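Local structure of extracellular sialidase/neuraminidase, putative (Aspergillus fumigatus, 2XZI) at residues P26-S30 against P90-V94; T235-Y241 against D312-F318. The protein hydrolyses terminal sialic-acid-type sugars from glycosides, with the preference of a KDNase for the deaminated sugar Kdn, probably in the manner of six-bladed propeller sialidases. All blocks are in the same frame, centred on the assembly; numbering follows the deposited sequence.

Contact 1 of 2, residues P26-S30 against P90-V94; sequences PDKLS and PLREV
With CG of L91 swung opposite its own backbone N (chi1 -167°) and CG of L29 turned instead to lie beside its N (chi1 -57°), the two leucines bring their branches together between loop 26-30 and segment 90-94. Their CD2 methyls meet at 3.9 Å, and CD2 of L91 has CB of D27 on its other side, at 4.2 Å. L29 reaches further along the strand: its CD2 rests on the backbone of R92, 3.5 Å from that residue's carbonyl C, while its CD1 sits 3.5 Å from OE2 of E93. The extended glutamate chain crosses L29 at about a right angle, flanking the leucine with its CB and carboxylate.

No direct hydrogen bond joins the two segments, and water does the polar work. One water gives a proton to OD1 of D27 (2.6 Å) and accepts from N of L91. O of L91 receives two waters, each at 2.7 Å from it: one also donates to O of K28, the other accepts from N of S30. D27 is held firmly in place, since OD1 also makes a salt bridge to K73 and OD2 takes the backbone N of R19.

L91 also packs on V71 and F38 of the same sheet and on F35, which L29 touches too. The arrangement is a solvent-bridged loop lying against the outermost strand of one four-stranded antiparallel blade of the BNR-repeat-like beta-propeller.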
loop_
_atom_site.group_PDB
_atom_site.type_symbol
_atom_site.label_atom_id
_atom_site.label_comp_id
_atom_site.label_asym_id
_atom_site.label_seq_id
_atom_site.Cartn_x
_atom_site.Cartn_y
_atom_site.Cartn_z
ATOM N N PRO A 26 -21.421 5.867 5.559
ATOM C CA PRO A 26 -20.502 4.840 5.067
ATOM C C PRO A 26 -20.228 5.018 3.582
ATOM O O PRO A 26 -21.083 5.523 2.843
ATOM C CB PRO A 26 -21.276 3.547 5.305
ATOM C CG PRO A 26 -22.733 3.961 5.202
ATOM C CD PRO A 26 -22.743 5.294 5.899
ATOM N N ASP A 27 -19.047 4.606 3.135
ATOM C CA ASP A 27 -18.732 4.770 1.720
ATOM C C ASP A 27 -19.362 3.661 0.885
ATOM O O ASP A 27 -19.171 2.478 1.181
ATOM C CB ASP A 27 -17.216 4.831 1.514
ATOM C CG ASP A 27 -16.654 6.189 1.838
ATOM O OD1 ASP A 27 -17.055 7.178 1.179
ATOM O OD2 ASP A 27 -15.824 6.294 2.773
ATOM N N LYS A 28 -20.130 4.066 -0.128
ATOM C CA LYS A 28 -20.754 3.160 -1.083
ATOM C C LYS A 28 -20.522 3.694 -2.497
ATOM O O LYS A 28 -20.279 4.899 -2.688
ATOM C CB LYS A 28 -22.274 3.072 -0.825
ATOM C CG LYS A 28 -22.682 2.685 0.590
ATOM C CD LYS A 28 -24.201 2.674 0.742
ATOM C CE LYS A 28 -24.608 2.109 2.093
ATOM N NZ LYS A 28 -26.085 2.165 2.283
ATOM N N LEU A 29 -20.556 2.802 -3.486
ATOM C CA LEU A 29 -20.531 3.208 -4.886
ATOM C C LEU A 29 -21.849 3.857 -5.306
ATOM O O LEU A 29 -22.859 3.744 -4.597
ATOM C CB LEU A 29 -20.229 2.006 -5.787
ATOM C CG LEU A 29 -18.922 1.269 -5.467
ATOM C CD1 LEU A 29 -18.848 -0.056 -6.225
ATOM C CD2 LEU A 29 -17.738 2.123 -5.827
ATOM N N SER A 30 -21.827 4.526 -6.452
ATOM C CA SER A 30 -23.022 5.199 -6.965
ATOM C C SER A 30 -24.138 4.215 -7.285
ATOM O O SER A 30 -25.310 4.595 -7.312
ATOM C CB SER A 30 -22.671 6.010 -8.200
ATOM O OG SER A 30 -22.264 5.151 -9.236
ATOM N N PRO A 90 -16.478 11.204 -4.165
ATOM C CA PRO A 90 -17.093 9.977 -3.659
ATOM C C PRO A 90 -16.402 8.710 -4.159
ATOM O O PRO A 90 -15.642 8.743 -5.138
ATOM C CB PRO A 90 -18.528 10.033 -4.214
ATOM C CG PRO A 90 -18.768 11.464 -4.543
ATOM C CD PRO A 90 -17.426 12.006 -4.962
ATOM N N LEU A 91 -16.657 7.617 -3.464
ATOM C CA LEU A 91 -16.085 6.321 -3.793
ATOM C C LEU A 91 -16.400 5.896 -5.223
ATOM O O LEU A 91 -17.545 6.003 -5.677
ATOM C CB LEU A 91 -16.595 5.264 -2.810
ATOM C CG LEU A 91 -15.845 3.940 -2.862
ATOM C CD1 LEU A 91 -14.484 4.082 -2.173
ATOM C CD2 LEU A 91 -16.699 2.899 -2.159
ATOM N N ARG A 92 -15.374 5.404 -5.917
ATOM C CA ARG A 92 -15.497 4.812 -7.255
ATOM C C ARG A 92 -14.860 3.419 -7.260
ATOM O O ARG A 92 -14.271 3.000 -6.255
ATOM C CB ARG A 92 -14.793 5.688 -8.287
ATOM C CG ARG A 92 -15.347 7.090 -8.437
ATOM C CD ARG A 92 -14.537 7.809 -9.483
ATOM N NE ARG A 92 -14.980 9.176 -9.687
ATOM C CZ ARG A 92 -14.558 9.943 -10.684
ATOM N NH1 ARG A 92 -13.690 9.470 -11.557
ATOM N NH2 ARG A 92 -15.014 11.180 -10.816
ATOM N N GLU A 93 -14.995 2.711 -8.375
ATOM C CA GLU A 93 -14.520 1.338 -8.496
ATOM C C GLU A 93 -13.572 1.231 -9.681
ATOM O O GLU A 93 -13.853 1.748 -10.770
ATOM C CB GLU A 93 -15.713 0.391 -8.680
ATOM C CG GLU A 93 -15.357 -1.084 -8.716
ATOM C CD GLU A 93 -16.580 -1.960 -8.745
ATOM O OE1 GLU A 93 -17.228 -2.037 -9.807
ATOM O OE2 GLU A 93 -16.884 -2.555 -7.696
ATOM N N VAL A 94 -12.427 0.589 -9.454
ATOM C CA VAL A 94 -11.523 0.267 -10.546
ATOM C C VAL A 94 -12.042 -1.007 -11.221
ATOM O O VAL A 94 -12.226 -1.020 -12.433
ATOM C CB VAL A 94 -10.078 0.057 -10.048
ATOM C CG1 VAL A 94 -9.205 -0.431 -11.203
ATOM C CG2 VAL A 94 -9.504 1.341 -9.482
HETATM O O HOH W 1 -18.261 7.887 -1.033
HETATM O O HOH W 2 -19.925 6.859 -4.601
HETATM O O HOH W 3 -19.230 5.160 -7.591
#

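Contact 2 of 2, residues T235-Y241 against D312-F318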
loop_
_atom_site.group_PDB
_atom_site.type_symbol
_atom_site.label_atom_id
_atom_site.label_comp_id
_atom_site.label_asym_id
_atom_site.label_seq_id
_atom_site.Cartn_x
_atom_site.Cartn_y
_atom_site.Cartn_z
ATOM N N THR A 235 17.333 4.414 -2.635
ATOM C CA THR A 235 17.997 5.126 -1.546
ATOM C C THR A 235 18.807 6.293 -2.120
ATOM O O THR A 235 18.983 6.372 -3.338
ATOM C CB THR A 235 18.815 4.159 -0.650
ATOM O OG1 THR A 235 19.566 3.253 -1.462
ATOM C CG2 THR A 235 17.858 3.331 0.208
ATOM N N PRO A 236 19.250 7.230 -1.261
ATOM C CA PRO A 236 19.929 8.400 -1.810
ATOM C C PRO A 236 21.178 8.071 -2.634
ATOM O O PRO A 236 21.476 8.798 -3.576
ATOM C CB PRO A 236 20.276 9.220 -0.561
ATOM C CG PRO A 236 19.168 8.859 0.417
ATOM C CD PRO A 236 18.960 7.392 0.179
ATOM N N ASP A 237 21.855 6.970 -2.310
ATOM C CA ASP A 237 22.986 6.482 -3.122
ATOM C C ASP A 237 22.605 5.957 -4.523
ATOM O O ASP A 237 23.491 5.617 -5.311
ATOM C CB ASP A 237 23.824 5.453 -2.333
ATOM C CG ASP A 237 23.041 4.178 -1.982
ATOM O OD1 ASP A 237 21.889 4.033 -2.435
ATOM O OD2 ASP A 237 23.560 3.315 -1.237
ATOM N N GLY A 238 21.305 5.899 -4.835
ATOM C CA GLY A 238 20.814 5.465 -6.152
ATOM C C GLY A 238 20.577 3.963 -6.249
ATOM O O GLY A 238 20.055 3.470 -7.254
ATOM N N LYS A 239 20.954 3.239 -5.198
ATOM C CA LYS A 239 20.754 1.797 -5.130
ATOM C C LYS A 239 19.291 1.468 -4.777
ATOM O O LYS A 239 18.530 2.365 -4.381
ATOM C CB LYS A 239 21.740 1.165 -4.149
ATOM C CG LYS A 239 23.212 1.342 -4.590
ATOM C CD LYS A 239 24.067 0.172 -4.121
ATOM C CE LYS A 239 25.486 0.249 -4.694
ATOM N NZ LYS A 239 26.337 -0.924 -4.294
ATOM N N LEU A 240 18.906 0.204 -4.947
ATOM C CA LEU A 240 17.561 -0.269 -4.583
ATOM C C LEU A 240 17.581 -0.876 -3.200
ATOM O O LEU A 240 18.594 -1.422 -2.749
ATOM C CB LEU A 240 17.050 -1.320 -5.576
ATOM C CG LEU A 240 16.919 -0.895 -7.044
ATOM C CD1 LEU A 240 16.448 -2.044 -7.932
ATOM C CD2 LEU A 240 15.990 0.309 -7.180
ATOM N N TYR A 241 16.427 -0.821 -2.545
ATOM C CA TYR A 241 16.275 -1.257 -1.162
ATOM C C TYR A 241 14.914 -1.930 -1.066
ATOM O O TYR A 241 13.898 -1.272 -1.316
ATOM C CB TYR A 241 16.371 -0.005 -0.267
ATOM C CG TYR A 241 15.956 -0.069 1.197
ATOM C CD1 TYR A 241 14.628 0.135 1.569
ATOM C CD2 TYR A 241 16.897 -0.231 2.212
ATOM C CE1 TYR A 241 14.249 0.139 2.900
ATOM C CE2 TYR A 241 16.519 -0.236 3.557
ATOM C CZ TYR A 241 15.193 -0.046 3.891
ATOM O OH TYR A 241 14.796 -0.053 5.218
ATOM N N ASP A 312 20.518 8.273 5.926
ATOM C CA ASP A 312 21.627 7.449 5.421
ATOM C C ASP A 312 21.514 7.202 3.931
ATOM O O ASP A 312 20.419 6.968 3.419
ATOM C CB ASP A 312 21.696 6.108 6.151
ATOM C CG ASP A 312 22.107 6.242 7.604
ATOM O OD1 ASP A 312 22.856 7.185 7.956
ATOM O OD2 ASP A 312 21.696 5.381 8.400
ATOM N N ALA A 313 22.652 7.224 3.238
ATOM C CA ALA A 313 22.656 7.012 1.791
ATOM C C ALA A 313 22.108 5.648 1.356
ATOM O O ALA A 313 21.651 5.499 0.225
ATOM C CB ALA A 313 24.057 7.238 1.238
ATOM N N ASP A 314 22.169 4.679 2.270
ATOM C CA ASP A 314 21.673 3.320 2.059
ATOM C C ASP A 314 20.516 2.987 3.008
ATOM O O ASP A 314 20.152 1.820 3.168
ATOM C CB ASP A 314 22.808 2.313 2.276
ATOM C CG ASP A 314 23.380 2.358 3.693
ATOM O OD1 ASP A 314 23.025 3.256 4.496
ATOM O OD2 ASP A 314 24.214 1.480 4.009
ATOM N N ALA A 315 19.940 4.021 3.633
ATOM C CA ALA A 315 18.867 3.846 4.637
ATOM C C ALA A 315 19.216 2.817 5.726
ATOM O O ALA A 315 18.363 2.043 6.171
ATOM C CB ALA A 315 17.498 3.526 3.954
ATOM N N LYS A 316 20.480 2.795 6.156
ATOM C CA LYS A 316 20.892 1.818 7.156
ATOM C C LYS A 316 20.087 1.949 8.439
ATOM O O LYS A 316 19.615 0.939 8.964
ATOM C CB LYS A 316 22.391 1.904 7.461
ATOM C CG LYS A 316 22.874 0.781 8.390
ATOM C CD LYS A 316 24.390 0.648 8.411
ATOM C CE LYS A 316 24.998 1.282 9.654
ATOM N NZ LYS A 316 26.276 0.604 10.032
ATOM N N LYS A 317 19.949 3.183 8.927
ATOM C CA LYS A 317 19.283 3.452 10.199
ATOM C C LYS A 317 18.223 4.525 10.039
ATOM O O LYS A 317 18.462 5.574 9.428
ATOM C CB LYS A 317 20.287 3.886 11.281
ATOM C CG LYS A 317 19.706 3.832 12.691
ATOM C CD LYS A 317 20.649 4.390 13.746
ATOM C CE LYS A 317 20.145 4.075 15.148
ATOM N NZ LYS A 317 18.726 4.512 15.361
ATOM N N PHE A 318 17.062 4.249 10.620
ATOM C CA PHE A 318 15.999 5.237 10.765
ATOM C C PHE A 318 15.969 5.786 12.189
ATOM O O PHE A 318 16.339 5.085 13.147
ATOM C CB PHE A 318 14.638 4.616 10.416
ATOM C CG PHE A 318 14.445 4.372 8.949
ATOM C CD1 PHE A 318 15.019 3.270 8.326
ATOM C CD2 PHE A 318 13.712 5.270 8.180
ATOM C CE1 PHE A 318 14.863 3.051 6.961
ATOM C CE2 PHE A 318 13.564 5.064 6.808
ATOM C CZ PHE A 318 14.142 3.958 6.195
HETATM O O HOH W 4 16.768 -0.031 7.020
#
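OD1 of D237 is gripped twice from within its own turn, while the whole carboxylate lies against the carbonyl O of A313. OG1 of T235 donates to it at 2.6 Å, on the syn side but tilted out of the carboxylate plane, and N of K239 donates from above the opposite face of that plane, closing an Asx turn. These two bonds fix the rotation of the group, which chi1 of 64° has folded back between the backbone N and carbonyl carbon of D237.

Across the contact, N of D237 donates to O of A313 at 2.9 Å, in the carbonyl plane and on a lone pair, with an N-H...O angle of 162°. That carbonyl is the point where the two type I turns, T235 to G238 and D312 to A315, dock: CB of T235 and CD of P236 each come within 3.3 Å of it. The carboxylate of D237 stands close by as a fellow acceptor, so the donated N-H probably offsets some repulsion. OD2 of D237 also lies 3.7 Å from CB of D314.

Deeper in, the methyl of A315 touches both CG2 of T235 and the Y241 ring, and lies over one face of the ring as a CH-pi contact, 4.3 Å from CB to the ring centroid. OH of Y241 meets the edge of the F318 ring at CE1 (3.6 Å). A water joins this hydroxyl to O of A315, and N243 binds the same OH.

Y241 lies on strand 240-244 and touches V254 and R256 of strand 250-258, R256 also binding O of D314. F318 packs against R308 and S310 of strand 305-310 and, with P236, reaches T291 of strand 290-294, so the contact joins the sheet of strands 240-244 and 250-258 to the next one, of strands 290-294 and 305-310.

Contacts 1 and 2 sit on opposite sides of the chain's centre, their own centres about 38 Å apart and their nearest atoms about 25 Å, and they share no strand. Contact 1 sets a loop beside an outermost strand; contact 2 sets one turn against another. Contact 1 is a surface contact, with L91 its one buried touching residue, and its polar links pass through water. Contact 2 is partly buried: four of its nine touching residues are buried, and two turns meet directly through a backbone hydrogen bond above an aromatic and methyl layer. Contact 1 fastens a loop to one sheet, whereas 235-241 with 312-318 bridges two successive sheets.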